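Local coordinates for uncharacterized protein DUF1185 (Bordetella bronchiseptica RB50, PDB 3BYQ) that is of unknown function but has a variant of the Bacillus chorismate mutase fold and probably plays a part in amino-acid metabolism, at residues V14-H19 against P28-A33; A32-V37 against A65-D70; D75-Y80 against H135-S140; V142-N147 against T170-H175. All blocks are in the same frame, centred on the assembly; numbering follows the deposited sequence. Where two conformers were deposited one is given.

How the contacts relate
All four contacts lie within the range of the amino acid synthesis family, in or beside one mixed sheet. Contact 1 pairs strands 7-17 and 29-39; contact 2, about 14 Å away between centres, begins on A32 and A33 where contact 1 ends and covers the same strand with helix 51-72. Contacts 3 and 4 follow in series. Contact 3 joins strands 79-86 and 130-136, and L31 of contact 1 packs on its V79. Contact 4 links two loops, its centre about 9 Å from that of contact 3, through E78 and H145, and about 11 Å from that of contact 1, through K30 O and T170 N. Contact 1 borders the second subunit, contacts 3 and 4 the third.

Contact 1: V14-H19 against P28-A33; sequences VETTYH and PLKLAA. With EDO (1,2-ethanediol), chain Y.
T16 and K30, a non-hydrogen-bonded pair on one face of an antiparallel ladder, turn their polar ends to the same ethanediol oxygen. OG1 of T16, placed anti to the carbonyl carbon (chi1 -53°), and O1 of the diol share a hydrogen bond of 2.8 Å, and NZ of K30 donates to the same O1 at 3.0 Å. The lysine chain is extended beyond CG and passes the threonine hydroxyl with its CG and CD. The methyl CG2 of T16 touches CB of P28 at 3.7 Å; the proline and threonine point the same way. Y18 also lies alongside P28, its CD1 3.7 Å from the same CB. On this face V14 and A32 meet through CG2 and CB. E15, T17, L29 and L31 occupy the other face, where E15 runs beside L31 and brings OE1 near the leucine CD1. The carboxylate reaches further, its OE2 forming a salt bridge with K9 of the second subunit. Backbone bonds tie E15 to L31 and T17 to L29 in both directions. The straightest runs from E15 N to L31 O (2.8 Å, 174°), while L29 N to T17 O is more bent at 143°. V14 to T17 also pair with a strand of the second subunit, which carries the sheet across the interface. Alternating hydrogen-bonded and non-hydrogen-bonded pairs make this an antiparallel beta hairpin with a long connecting loop (18-28).

Contact 2: A32-V37 against A65-D70; sequences AASCAV and ATELVD
S34 and L68 meet where helix 51-72 lies against strand 29-39, the helix-on-sheet layer of this chorismate mutase-like fold. The axes of the short segments make 150° between their N-to-C directions, with a closest approach of 8.3 Å. The polar part joins S34 to E67, one residue before L68. E67 is extended, its CG anti to the backbone N (chi1 -179°), and it sends its carboxylate across to the strand. S34 holds OG anti to its own backbone N (chi1 -176°) and donates it to OE1 of E67; the modelled separation of OG and OE1, 2.4 Å, is very short and its exact value doubtful. The same OE1 forms a salt bridge with R10 of strand 7-17, linking the helix to both strands of the hairpin. Apolar packing is carried by L68, which points toward the strand and packs on two small residues, A32 and S34. L166 of strand 161-169 touches the same leucine, so L68 packs over two adjacent strands. CG of L68 sits 3.8 Å from CB of S34. With CB the whole of its side chain, A32 leaves the leucine close to the strand backbone: CD2 of L68 lies near the A32 carbonyl oxygen and rests on CB of A32 at 3.6 Å.

Contact 3: D75-Y80 against H135-S140; sequences DNIEVY and HYIHAS
Strand 79-86 begins with a classic beta bulge against strand 161-169, E78 and V79 both facing G169; it also pairs antiparallel with the end of strand 130-136 through V79-Y136 and Y80-H135. I137, just past that strand end, points toward residues 75-80. Its CG2 stands over the centre of the Y80 ring, 3.4 Å from the centroid and only 9° off the normal, a CH-pi contact in which the two side chains cross at about a right angle. CG of Y80 lies between its own backbone N and carbonyl carbon (chi1 55°). The other branch of the isoleucine ends in CD1, 3.6 Å from the carbonyl oxygen of I77. The E78 carbonyl is the polar centre: its O accepts I137 N at 3.0 Å, with the donor 36° above the carbonyl plane. CD1 of Y136 approaches this oxygen to 3.2 Å, and Y136 CA makes a CA-H...O contact with it. One step on, Y80 N donates to H135 O in the carbonyl plane, and the return bond from H135 N to Y80 O is weak at 3.4 Å. A water bridges I77 O and H138 NE2, and CG1 of I137 lies over the centre of the H138 ring. Beyond the two segments, Y80 OH bonds to A115 O and its ring touches M106 and R107 of helix 98-109. H135 and S140 pack on M116 of the third subunit, so this junction lies between strand 161-169, helix 98-109 and the subunit interface.

Contact 4: V142-N147 against T170-H175; sequences VRSHFN and TGARVH. With EDO (1,2-ethanediol), chain R; EDO (1,2-ethanediol), chain T; EDO (1,2-ethanediol), chain P.
NH1 of R173 is held by two carbonyl oxygens, R143 O and F146 O, each at 2.8 Å, as the loop 142-147 wraps round the guanidinium. This is a loop-to-loop junction beyond the sheet of the chorismate mutase-like fold, between the loop leading into strand 147-151 and the chain leaving strand 161-169. F146 O is met on a lone pair and lies within 1° of the guanidinium plane; R143 O also lies near that plane and takes a second, weak bond from NH2. The arginine chain bends at chi3 (-62°), which turns NE back from the extended course of the earlier carbons. S144 O lies over one guanidinium face, while the backbone N of R173 donates to the same oxygen at 2.9 Å. Thus two carbonyls bond at the edge of a probably positive group and a third lies over one face, and its NE forms a salt bridge with E93 of the third subunit. N147 and R173 run antiparallel past one another, the amide ND2 coming 3.7 Å from the arginine CG. A water takes a hydrogen from this ND2 and donates to H145 O and G171 O, tying the loops together once more. The H145 imidazole lies with one face on the backbone of G171 and A172 and its CE1 3.6 Å from CB of A172; its NE2 is hydrogen-bonded to OE1 of E78. At the in-plane edge of this ring, S144 OG and H145 ND1 share a hydrogen bond of 2.7 Å.

Contact 1: V14-H19 against P28-A33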
loop_
_atom_site.group_PDB
_atom_site.type_symbol
_atom_site.label_atom_id
_atom_site.label_comp_id
_atom_site.label_asym_id
_atom_site.label_seq_id
_atom_site.Cartn_x
_atom_site.Cartn_y
_atom_site.Cartn_z
ATOM N N VAL B 14 -17.177 3.407 13.137
ATOM C CA VAL B 14 -18.489 2.752 13.031
ATOM C C VAL B 14 -18.788 2.654 11.546
ATOM O O VAL B 14 -18.922 3.652 10.877
ATOM C CB VAL B 14 -19.665 3.442 13.766
ATOM C CG1 VAL B 14 -20.957 2.630 13.592
ATOM C CG2 VAL B 14 -19.318 3.618 15.265
ATOM N N GLU B 15 -18.864 1.426 11.058
ATOM C CA GLU B 15 -19.164 1.144 9.661
ATOM C C GLU B 15 -20.572 0.592 9.582
ATOM O O GLU B 15 -20.877 -0.434 10.181
ATOM C CB GLU B 15 -18.156 0.099 9.138
ATOM C CG GLU B 15 -18.328 -0.286 7.687
ATOM C CD GLU B 15 -17.569 -1.556 7.330
ATOM O OE1 GLU B 15 -17.889 -2.681 7.830
ATOM O OE2 GLU B 15 -16.639 -1.426 6.504
ATOM N N THR B 16 -21.416 1.258 8.826
ATOM C CA THR B 16 -22.800 0.839 8.645
ATOM C C THR B 16 -22.928 0.353 7.218
ATOM O O THR B 16 -22.624 1.094 6.280
ATOM C CB THR B 16 -23.781 1.992 8.887
ATOM O OG1 THR B 16 -23.525 2.582 10.185
ATOM C CG2 THR B 16 -25.223 1.508 8.808
ATOM N N THR B 17 -23.322 -0.913 7.079
ATOM C CA THR B 17 -23.525 -1.511 5.763
ATOM C C THR B 17 -25.005 -1.758 5.490
ATOM O O THR B 17 -25.694 -2.482 6.215
ATOM C CB THR B 17 -22.765 -2.833 5.640
ATOM O OG1 THR B 17 -21.367 -2.603 5.877
ATOM C CG2 THR B 17 -22.955 -3.443 4.248
ATOM N N TYR B 18 -25.480 -1.131 4.429
ATOM C CA TYR B 18 -26.879 -1.204 4.041
ATOM C C TYR B 18 -27.158 -2.398 3.127
ATOM O O TYR B 18 -28.246 -2.976 3.133
ATOM C CB TYR B 18 -27.310 0.091 3.347
ATOM C CG TYR B 18 -27.248 1.240 4.275
ATOM C CD1 TYR B 18 -28.233 1.430 5.232
ATOM C CD2 TYR B 18 -26.186 2.126 4.243
ATOM C CE1 TYR B 18 -28.161 2.489 6.118
ATOM C CE2 TYR B 18 -26.104 3.172 5.118
ATOM C CZ TYR B 18 -27.084 3.341 6.074
ATOM O OH TYR B 18 -27.011 4.397 6.961
ATOM N N HIS B 19 -26.172 -2.709 2.296
ATOM C CA HIS B 19 -26.268 -3.813 1.342
ATOM C C HIS B 19 -24.915 -4.073 0.721
ATOM O O HIS B 19 -23.986 -3.298 0.932
ATOM C CB HIS B 19 -27.262 -3.487 0.206
ATOM C CG HIS B 19 -26.810 -2.401 -0.722
ATOM N ND1 HIS B 19 -25.913 -2.618 -1.746
ATOM C CD2 HIS B 19 -27.163 -1.105 -0.804
ATOM C CE1 HIS B 19 -25.735 -1.493 -2.416
ATOM N NE2 HIS B 19 -26.474 -0.557 -1.858
ATOM N N PRO B 28 -29.654 -2.250 8.732
ATOM C CA PRO B 28 -28.279 -2.402 8.307
ATOM C C PRO B 28 -27.398 -3.015 9.364
ATOM O O PRO B 28 -27.736 -3.027 10.540
ATOM C CB PRO B 28 -27.834 -0.954 8.068
ATOM C CG PRO B 28 -28.688 -0.142 8.891
ATOM C CD PRO B 28 -30.012 -0.831 8.914
ATOM N N LEU B 29 -26.278 -3.550 8.927
ATOM C CA LEU B 29 -25.278 -4.034 9.853
ATOM C C LEU B 29 -24.379 -2.903 10.317
ATOM O O LEU B 29 -23.973 -2.066 9.521
ATOM C CB LEU B 29 -24.410 -5.095 9.165
ATOM C CG LEU B 29 -23.227 -5.641 9.950
ATOM C CD1 LEU B 29 -23.660 -6.378 11.235
ATOM C CD2 LEU B 29 -22.467 -6.528 9.019
ATOM N N LYS B 30 -24.072 -2.875 11.611
ATOM C CA LYS B 30 -23.055 -1.961 12.120
ATOM C C LYS B 30 -21.945 -2.801 12.747
ATOM O O LYS B 30 -22.207 -3.739 13.522
ATOM C CB LYS B 30 -23.559 -0.978 13.137
ATOM C CG LYS B 30 -24.617 -0.087 12.604
ATOM C CD LYS B 30 -24.880 1.088 13.551
ATOM C CE LYS B 30 -26.101 1.827 13.098
ATOM N NZ LYS B 30 -26.243 3.152 13.754
ATOM N N LEU B 31 -20.733 -2.473 12.331
ATOM C CA LEU B 31 -19.491 -3.041 12.911
ATOM C C LEU B 31 -18.679 -1.853 13.403
ATOM O O LEU B 31 -18.510 -0.883 12.679
ATOM C CB LEU B 31 -18.687 -3.822 11.869
ATOM C CG LEU B 31 -19.329 -5.090 11.293
ATOM C CD1 LEU B 31 -18.471 -5.686 10.194
ATOM C CD2 LEU B 31 -19.626 -6.136 12.349
ATOM N N ALA B 32 -18.124 -1.960 14.603
ATOM C CA ALA B 32 -17.396 -0.823 15.197
ATOM C C ALA B 32 -16.105 -1.281 15.808
ATOM O O ALA B 32 -16.028 -2.395 16.353
ATOM C CB ALA B 32 -18.274 -0.118 16.254
ATOM N N ALA B 33 -15.081 -0.427 15.710
ATOM C CA ALA B 33 -13.763 -0.768 16.279
ATOM C C ALA B 33 -13.314 0.410 17.120
ATOM O O ALA B 33 -13.515 1.546 16.742
ATOM C CB ALA B 33 -12.747 -1.050 15.180
HETATM C C1 EDO Y . -24.915 5.330 11.210
HETATM O O1 EDO Y . -25.675 4.148 11.021
HETATM C C2 EDO Y . -25.300 6.283 10.106
HETATM O O2 EDO Y . -26.641 6.694 10.360
#

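Contact 2: A32-V37 against A65-D70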
loop_
_atom_site.group_PDB
_atom_site.type_symbol
_atom_site.label_atom_id
_atom_site.label_comp_id
_atom_site.label_asym_id
_atom_site.label_seq_id
_atom_site.Cartn_x
_atom_site.Cartn_y
_atom_site.Cartn_z
ATOM N N ALA B 32 -18.124 -1.960 14.603
ATOM C CA ALA B 32 -17.396 -0.823 15.197
ATOM C C ALA B 32 -16.105 -1.281 15.808
ATOM O O ALA B 32 -16.028 -2.395 16.353
ATOM C CB ALA B 32 -18.274 -0.118 16.254
ATOM N N ALA B 33 -15.081 -0.427 15.710
ATOM C CA ALA B 33 -13.763 -0.768 16.279
ATOM C C ALA B 33 -13.314 0.410 17.120
ATOM O O ALA B 33 -13.515 1.546 16.742
ATOM C CB ALA B 33 -12.747 -1.050 15.180
ATOM N N SER B 34 -12.764 0.087 18.287
ATOM C CA SER B 34 -12.187 1.069 19.192
ATOM C C SER B 34 -10.731 0.677 19.336
ATOM O O SER B 34 -10.436 -0.430 19.757
ATOM C CB SER B 34 -12.878 1.053 20.561
ATOM O OG SER B 34 -12.377 2.079 21.439
ATOM N N CYS B 35 -9.852 1.616 18.988
ATOM C CA CYS B 35 -8.400 1.420 19.012
ATOM C C CYS B 35 -7.714 2.457 19.890
ATOM O O CYS B 35 -8.142 3.638 19.977
ATOM C CB CYS B 35 -7.829 1.608 17.613
ATOM S SG CYS B 35 -8.611 0.553 16.305
ATOM N N ALA B 36 -6.631 2.008 20.510
ATOM C CA ALA B 36 -5.749 2.865 21.296
ATOM C C ALA B 36 -4.295 2.575 20.912
ATOM O O ALA B 36 -3.881 1.398 20.834
ATOM C CB ALA B 36 -5.927 2.639 22.801
ATOM N N VAL B 37 -3.555 3.674 20.741
ATOM C CA VAL B 37 -2.132 3.659 20.428
ATOM C C VAL B 37 -1.407 4.024 21.697
ATOM O O VAL B 37 -1.632 5.082 22.256
ATOM C CB VAL B 37 -1.768 4.644 19.319
ATOM C CG1 VAL B 37 -0.278 4.623 19.066
ATOM C CG2 VAL B 37 -2.543 4.323 18.029
ATOM N N ALA B 65 -13.870 -1.544 25.484
ATOM C CA ALA B 65 -15.092 -2.354 25.390
ATOM C C ALA B 65 -16.276 -1.513 25.827
ATOM O O ALA B 65 -17.327 -1.563 25.236
ATOM C CB ALA B 65 -14.984 -3.670 26.239
ATOM N N THR B 66 -16.086 -0.749 26.884
ATOM C CA THR B 66 -17.162 0.143 27.395
ATOM C C THR B 66 -17.565 1.168 26.353
ATOM O O THR B 66 -18.746 1.437 26.137
ATOM C CB THR B 66 -16.754 0.820 28.721
ATOM O OG1 THR B 66 -16.471 -0.216 29.682
ATOM C CG2 THR B 66 -17.850 1.697 29.249
ATOM N N GLU B 67 -16.578 1.695 25.652
ATOM C CA GLU B 67 -16.852 2.679 24.619
ATOM C C GLU B 67 -17.703 2.089 23.508
ATOM O O GLU B 67 -18.607 2.730 22.973
ATOM C CB GLU B 67 -15.560 3.209 24.021
ATOM C CG GLU B 67 -15.782 4.232 22.969
ATOM C CD GLU B 67 -14.487 4.790 22.375
ATOM O OE1 GLU B 67 -13.468 4.047 22.315
ATOM O OE2 GLU B 67 -14.514 5.973 21.963
ATOM N N LEU B 68 -17.392 0.850 23.155
ATOM C CA LEU B 68 -18.108 0.159 22.070
ATOM C C LEU B 68 -19.555 -0.113 22.463
ATOM O O LEU B 68 -20.478 0.127 21.683
ATOM C CB LEU B 68 -17.390 -1.112 21.661
ATOM C CG LEU B 68 -16.122 -0.966 20.802
ATOM C CD1 LEU B 68 -15.339 -2.307 20.687
ATOM C CD2 LEU B 68 -16.495 -0.395 19.415
ATOM N N VAL B 69 -19.773 -0.554 23.697
ATOM C CA VAL B 69 -21.152 -0.799 24.162
ATOM C C VAL B 69 -21.919 0.506 24.199
ATOM O O VAL B 69 -23.076 0.572 23.763
ATOM C CB VAL B 69 -21.203 -1.533 25.517
ATOM C CG1 VAL B 69 -22.592 -1.444 26.147
ATOM C CG2 VAL B 69 -20.802 -2.968 25.297
ATOM N N ASP B 70 -21.278 1.555 24.684
ATOM C CA ASP B 70 -21.929 2.864 24.729
ATOM C C ASP B 70 -22.273 3.376 23.320
ATOM O O ASP B 70 -23.237 4.105 23.119
ATOM C CB ASP B 70 -21.071 3.907 25.449
ATOM C CG ASP B 70 -20.927 3.634 26.963
ATOM O OD1 ASP B 70 -21.631 2.736 27.493
ATOM O OD2 ASP B 70 -20.088 4.321 27.613
#

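Contact 3: D75-Y80 against H135-S140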
loop_
_atom_site.group_PDB
_atom_site.type_symbol
_atom_site.label_atom_id
_atom_site.label_comp_id
_atom_site.label_asym_id
_atom_site.label_seq_id
_atom_site.Cartn_x
_atom_site.Cartn_y
_atom_site.Cartn_z
ATOM N N ASP B 75 -27.623 -3.738 24.177
ATOM C CA ASP B 75 -28.607 -4.723 23.719
ATOM C C ASP B 75 -28.445 -5.133 22.250
ATOM O O ASP B 75 -29.166 -6.006 21.755
ATOM C CB ASP B 75 -30.014 -4.161 23.886
ATOM N N ASN B 76 -27.496 -4.524 21.552
ATOM C CA ASN B 76 -27.368 -4.740 20.128
ATOM C C ASN B 76 -26.159 -5.524 19.673
ATOM O O ASN B 76 -25.911 -5.631 18.489
ATOM C CB ASN B 76 -27.347 -3.386 19.434
ATOM C CG ASN B 76 -28.613 -2.620 19.645
ATOM O OD1 ASN B 76 -29.706 -3.162 19.491
ATOM N ND2 ASN B 76 -28.484 -1.351 19.979
ATOM N N ILE B 77 -25.427 -6.084 20.604
ATOM C CA ILE B 77 -24.184 -6.764 20.282
ATOM C C ILE B 77 -24.357 -8.239 19.954
ATOM O O ILE B 77 -24.845 -9.021 20.772
ATOM C CB ILE B 77 -23.152 -6.634 21.433
ATOM C CG1 ILE B 77 -23.023 -5.180 21.941
ATOM C CG2 ILE B 77 -21.805 -7.257 21.028
ATOM C CD1 ILE B 77 -22.681 -4.118 20.923
ATOM N N GLU B 78 -23.910 -8.610 18.764
ATOM C CA GLU B 78 -23.939 -9.994 18.341
ATOM C C GLU B 78 -22.625 -10.576 17.890
ATOM O O GLU B 78 -22.511 -11.756 17.875
ATOM C CB GLU B 78 -24.998 -10.232 17.270
ATOM C CG GLU B 78 -26.405 -9.866 17.711
ATOM C CD GLU B 78 -27.485 -10.287 16.715
ATOM O OE1 GLU B 78 -27.250 -11.120 15.810
ATOM O OE2 GLU B 78 -28.592 -9.762 16.857
ATOM N N VAL B 79 -21.643 -9.754 17.514
ATOM C CA VAL B 79 -20.335 -10.264 17.075
ATOM C C VAL B 79 -19.205 -9.455 17.718
ATOM O O VAL B 79 -19.405 -8.319 18.117
ATOM C CB VAL B 79 -20.177 -10.245 15.518
ATOM C CG1 VAL B 79 -21.237 -11.142 14.833
ATOM C CG2 VAL B 79 -20.211 -8.822 14.942
ATOM N N TYR B 80 -18.037 -10.074 17.832
ATOM C CA TYR B 80 -16.865 -9.350 18.348
ATOM C C TYR B 80 -15.552 -9.942 17.846
ATOM O O TYR B 80 -15.526 -10.987 17.196
ATOM C CB TYR B 80 -16.889 -9.195 19.912
ATOM C CG TYR B 80 -17.027 -10.444 20.790
ATOM C CD1 TYR B 80 -16.758 -11.745 20.334
ATOM C CD2 TYR B 80 -17.353 -10.298 22.126
ATOM C CE1 TYR B 80 -16.894 -12.876 21.213
ATOM C CE2 TYR B 80 -17.429 -11.392 22.998
ATOM C CZ TYR B 80 -17.212 -12.664 22.547
ATOM O OH TYR B 80 -17.376 -13.692 23.477
ATOM N N HIS B 135 -16.946 -13.073 14.887
ATOM C CA HIS B 135 -17.943 -14.128 14.914
ATOM C C HIS B 135 -18.946 -13.916 16.037
ATOM O O HIS B 135 -18.816 -12.971 16.849
ATOM C CB HIS B 135 -17.355 -15.525 14.843
ATOM C CG HIS B 135 -16.558 -15.950 16.027
ATOM N ND1 HIS B 135 -15.308 -16.519 15.895
ATOM C CD2 HIS B 135 -16.861 -16.003 17.351
ATOM C CE1 HIS B 135 -14.864 -16.872 17.092
ATOM N NE2 HIS B 135 -15.779 -16.566 17.995
ATOM N N TYR B 136 -19.977 -14.757 16.015
ATOM C CA TYR B 136 -21.101 -14.643 16.986
ATOM C C TYR B 136 -20.644 -14.865 18.407
ATOM O O TYR B 136 -19.968 -15.856 18.743
ATOM C CB TYR B 136 -22.195 -15.631 16.609
ATOM C CG TYR B 136 -23.484 -15.570 17.384
ATOM C CD1 TYR B 136 -24.191 -14.402 17.514
ATOM C CD2 TYR B 136 -24.040 -16.728 17.873
ATOM C CE1 TYR B 136 -25.408 -14.390 18.184
ATOM C CE2 TYR B 136 -25.244 -16.737 18.522
ATOM C CZ TYR B 136 -25.936 -15.564 18.671
ATOM O OH TYR B 136 -27.143 -15.526 19.338
ATOM N N ILE B 137 -21.133 -13.988 19.283
ATOM C CA ILE B 137 -20.649 -13.967 20.680
ATOM C C ILE B 137 -21.115 -15.153 21.519
ATOM O O ILE B 137 -20.510 -15.441 22.551
ATOM C CB ILE B 137 -20.987 -12.640 21.407
ATOM C CG1 ILE B 137 -22.457 -12.453 21.698
ATOM C CG2 ILE B 137 -20.362 -11.404 20.625
ATOM C CD1 ILE B 137 -22.681 -11.231 22.607
ATOM N N HIS B 138 -22.163 -15.835 21.081
ATOM C CA HIS B 138 -22.741 -16.905 21.878
ATOM C C HIS B 138 -22.442 -18.312 21.397
ATOM O O HIS B 138 -22.670 -19.285 22.119
ATOM C CB HIS B 138 -24.254 -16.751 21.948
ATOM C CG HIS B 138 -24.687 -15.473 22.576
ATOM N ND1 HIS B 138 -24.363 -15.133 23.871
ATOM C CD2 HIS B 138 -25.405 -14.439 22.076
ATOM C CE1 HIS B 138 -24.879 -13.950 24.152
ATOM N NE2 HIS B 138 -25.524 -13.506 23.082
ATOM N N ALA B 139 -21.942 -18.405 20.178
ATOM C CA ALA B 139 -21.699 -19.689 19.538
ATOM C C ALA B 139 -20.889 -19.411 18.277
ATOM O O ALA B 139 -21.402 -18.909 17.289
ATOM C CB ALA B 139 -22.997 -20.396 19.163
ATOM N N SER B 140 -19.616 -19.742 18.348
ATOM C CA SER B 140 -18.679 -19.387 17.296
ATOM C C SER B 140 -19.056 -19.939 15.926
ATOM O O SER B 140 -18.672 -19.377 14.916
ATOM C CB SER B 140 -17.258 -19.876 17.668
ATOM O OG SER B 140 -17.241 -21.248 17.798
HETATM O O HOH W 1 -26.592 -11.070 21.487
#

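Contact 4: V142-N147 against T170-H175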
loop_
_atom_site.group_PDB
_atom_site.type_symbol
_atom_site.label_atom_id
_atom_site.label_comp_id
_atom_site.label_asym_id
_atom_site.label_seq_id
_atom_site.Cartn_x
_atom_site.Cartn_y
_atom_site.Cartn_z
ATOM N N VAL B 142 -21.975 -20.130 14.385
ATOM C CA VAL B 142 -23.168 -19.562 13.660
ATOM C C VAL B 142 -22.689 -18.938 12.369
ATOM O O VAL B 142 -22.059 -17.874 12.355
ATOM C CB VAL B 142 -23.990 -18.615 14.536
ATOM C CG1 VAL B 142 -25.029 -17.852 13.721
ATOM C CG2 VAL B 142 -24.626 -19.417 15.695
ATOM N N ARG B 143 -23.050 -19.592 11.266
ATOM C CA ARG B 143 -22.434 -19.279 9.968
ATOM C C ARG B 143 -22.736 -17.914 9.394
ATOM O O ARG B 143 -21.904 -17.291 8.712
ATOM C CB ARG B 143 -22.757 -20.385 8.957
ATOM C CG ARG B 143 -21.943 -20.290 7.685
ATOM C CD ARG B 143 -22.278 -21.434 6.797
ATOM N NE ARG B 143 -21.744 -22.685 7.322
ATOM C CZ ARG B 143 -21.998 -23.880 6.816
ATOM N NH1 ARG B 143 -22.852 -23.996 5.833
ATOM N NH2 ARG B 143 -21.433 -24.962 7.325
ATOM N N SER B 144 -23.940 -17.443 9.661
ATOM C CA SER B 144 -24.407 -16.179 9.158
ATOM C C SER B 144 -23.607 -14.954 9.636
ATOM O O SER B 144 -23.625 -13.895 9.006
ATOM C CB SER B 144 -25.843 -15.954 9.599
ATOM O OG SER B 144 -25.989 -16.096 11.012
ATOM N N HIS B 145 -22.915 -15.140 10.754
ATOM C CA HIS B 145 -22.254 -14.029 11.457
ATOM C C HIS B 145 -20.773 -13.813 11.177
ATOM O O HIS B 145 -20.256 -12.794 11.561
ATOM C CB HIS B 145 -22.512 -14.125 12.953
ATOM C CG HIS B 145 -23.900 -13.705 13.335
ATOM N ND1 HIS B 145 -25.032 -14.272 12.777
ATOM C CD2 HIS B 145 -24.336 -12.842 14.281
ATOM C CE1 HIS B 145 -26.102 -13.726 13.327
ATOM N NE2 HIS B 145 -25.708 -12.831 14.219
ATOM N N PHE B 146 -20.087 -14.782 10.586
ATOM C CA PHE B 146 -18.660 -14.583 10.219
ATOM C C PHE B 146 -18.556 -13.361 9.364
ATOM O O PHE B 146 -19.306 -13.202 8.389
ATOM C CB PHE B 146 -18.069 -15.772 9.459
ATOM C CG PHE B 146 -18.133 -17.044 10.224
ATOM C CD1 PHE B 146 -17.483 -17.166 11.436
ATOM C CD2 PHE B 146 -18.743 -18.155 9.694
ATOM C CE1 PHE B 146 -17.523 -18.349 12.142
ATOM C CE2 PHE B 146 -18.754 -19.373 10.394
ATOM C CZ PHE B 146 -18.150 -19.446 11.611
ATOM N N ASN B 147 -17.638 -12.476 9.716
ATOM C CA ASN B 147 -17.495 -11.222 9.010
ATOM C C ASN B 147 -16.148 -10.582 9.306
ATOM O O ASN B 147 -15.329 -11.162 10.022
ATOM C CB ASN B 147 -18.612 -10.249 9.435
ATOM C CG ASN B 147 -19.084 -9.363 8.310
ATOM O OD1 ASN B 147 -18.348 -9.044 7.365
ATOM N ND2 ASN B 147 -20.360 -8.990 8.382
ATOM N N THR B 170 -23.379 -5.740 15.282
ATOM C CA THR B 170 -24.810 -5.881 15.617
ATOM C C THR B 170 -25.577 -7.051 15.009
ATOM O O THR B 170 -26.714 -7.311 15.419
ATOM C CB THR B 170 -25.573 -4.605 15.247
ATOM O OG1 THR B 170 -25.514 -4.428 13.820
ATOM C CG2 THR B 170 -24.975 -3.436 15.960
ATOM N N GLY B 171 -24.955 -7.762 14.075
ATOM C CA GLY B 171 -25.642 -8.873 13.441
ATOM C C GLY B 171 -24.860 -9.643 12.417
ATOM O O GLY B 171 -23.643 -9.596 12.392
ATOM N N ALA B 172 -25.636 -10.291 11.552
ATOM C CA ALA B 172 -25.143 -11.162 10.474
ATOM C C ALA B 172 -24.681 -10.381 9.255
ATOM O O ALA B 172 -24.991 -9.188 9.097
ATOM C CB ALA B 172 -26.235 -12.141 10.071
ATOM N N ARG B 173 -23.955 -11.059 8.382
ATOM C CA ARG B 173 -23.633 -10.466 7.068
ATOM C C ARG B 173 -24.947 -10.019 6.400
ATOM O O ARG B 173 -25.991 -10.696 6.507
ATOM C CB ARG B 173 -22.958 -11.447 6.137
ATOM C CG ARG B 173 -21.593 -11.948 6.600
ATOM C CD ARG B 173 -20.888 -12.836 5.552
ATOM N NE ARG B 173 -21.657 -14.039 5.267
ATOM C CZ ARG B 173 -21.707 -15.086 6.074
ATOM N NH1 ARG B 173 -21.046 -15.098 7.217
ATOM N NH2 ARG B 173 -22.451 -16.125 5.727
ATOM N N VAL B 174 -24.878 -8.938 5.649
ATOM C CA VAL B 174 -26.111 -8.351 5.060
ATOM C C VAL B 174 -26.853 -9.234 4.085
ATOM O O VAL B 174 -28.064 -9.090 3.962
ATOM C CB VAL B 174 -25.871 -6.941 4.419
ATOM C CG1 VAL B 174 -25.475 -5.948 5.525
ATOM C CG2 VAL B 174 -24.802 -7.068 3.317
ATOM N N HIS B 175 -26.140 -10.164 3.448
ATOM C CA HIS B 175 -26.745 -11.136 2.509
ATOM C C HIS B 175 -26.406 -12.566 2.860
ATOM O O HIS B 175 -26.272 -13.407 1.998
ATOM C CB HIS B 175 -26.373 -10.857 1.047
ATOM C CG HIS B 175 -26.691 -9.471 0.625
ATOM N ND1 HIS B 175 -27.898 -8.859 0.903
ATOM C CD2 HIS B 175 -25.953 -8.571 -0.059
ATOM C CE1 HIS B 175 -27.870 -7.626 0.423
ATOM N NE2 HIS B 175 -26.709 -7.432 -0.173
HETATM C C1 EDO R . -30.482 -12.954 1.723
HETATM O O1 EDO R . -29.877 -13.123 3.018
HETATM C C2 EDO R . -30.079 -11.636 1.044
HETATM O O2 EDO R . -30.257 -10.451 1.848
HETATM C C1 EDO T . -28.649 -5.358 12.393
HETATM O O1 EDO T . -27.330 -5.897 12.431
HETATM C C2 EDO T . -29.636 -6.142 13.253
HETATM O O2 EDO T . -28.976 -7.208 13.922
HETATM C C1 EDO P . -27.562 -7.319 8.987
HETATM O O1 EDO P . -26.916 -7.605 10.228
HETATM C C2 EDO P . -28.343 -8.503 8.494
HETATM O O2 EDO P . -29.330 -8.880 9.463
HETATM O O HOH W 2 -21.440 -10.189 10.868
HETATM O O HOH W 3 -22.031 -7.720 5.719
#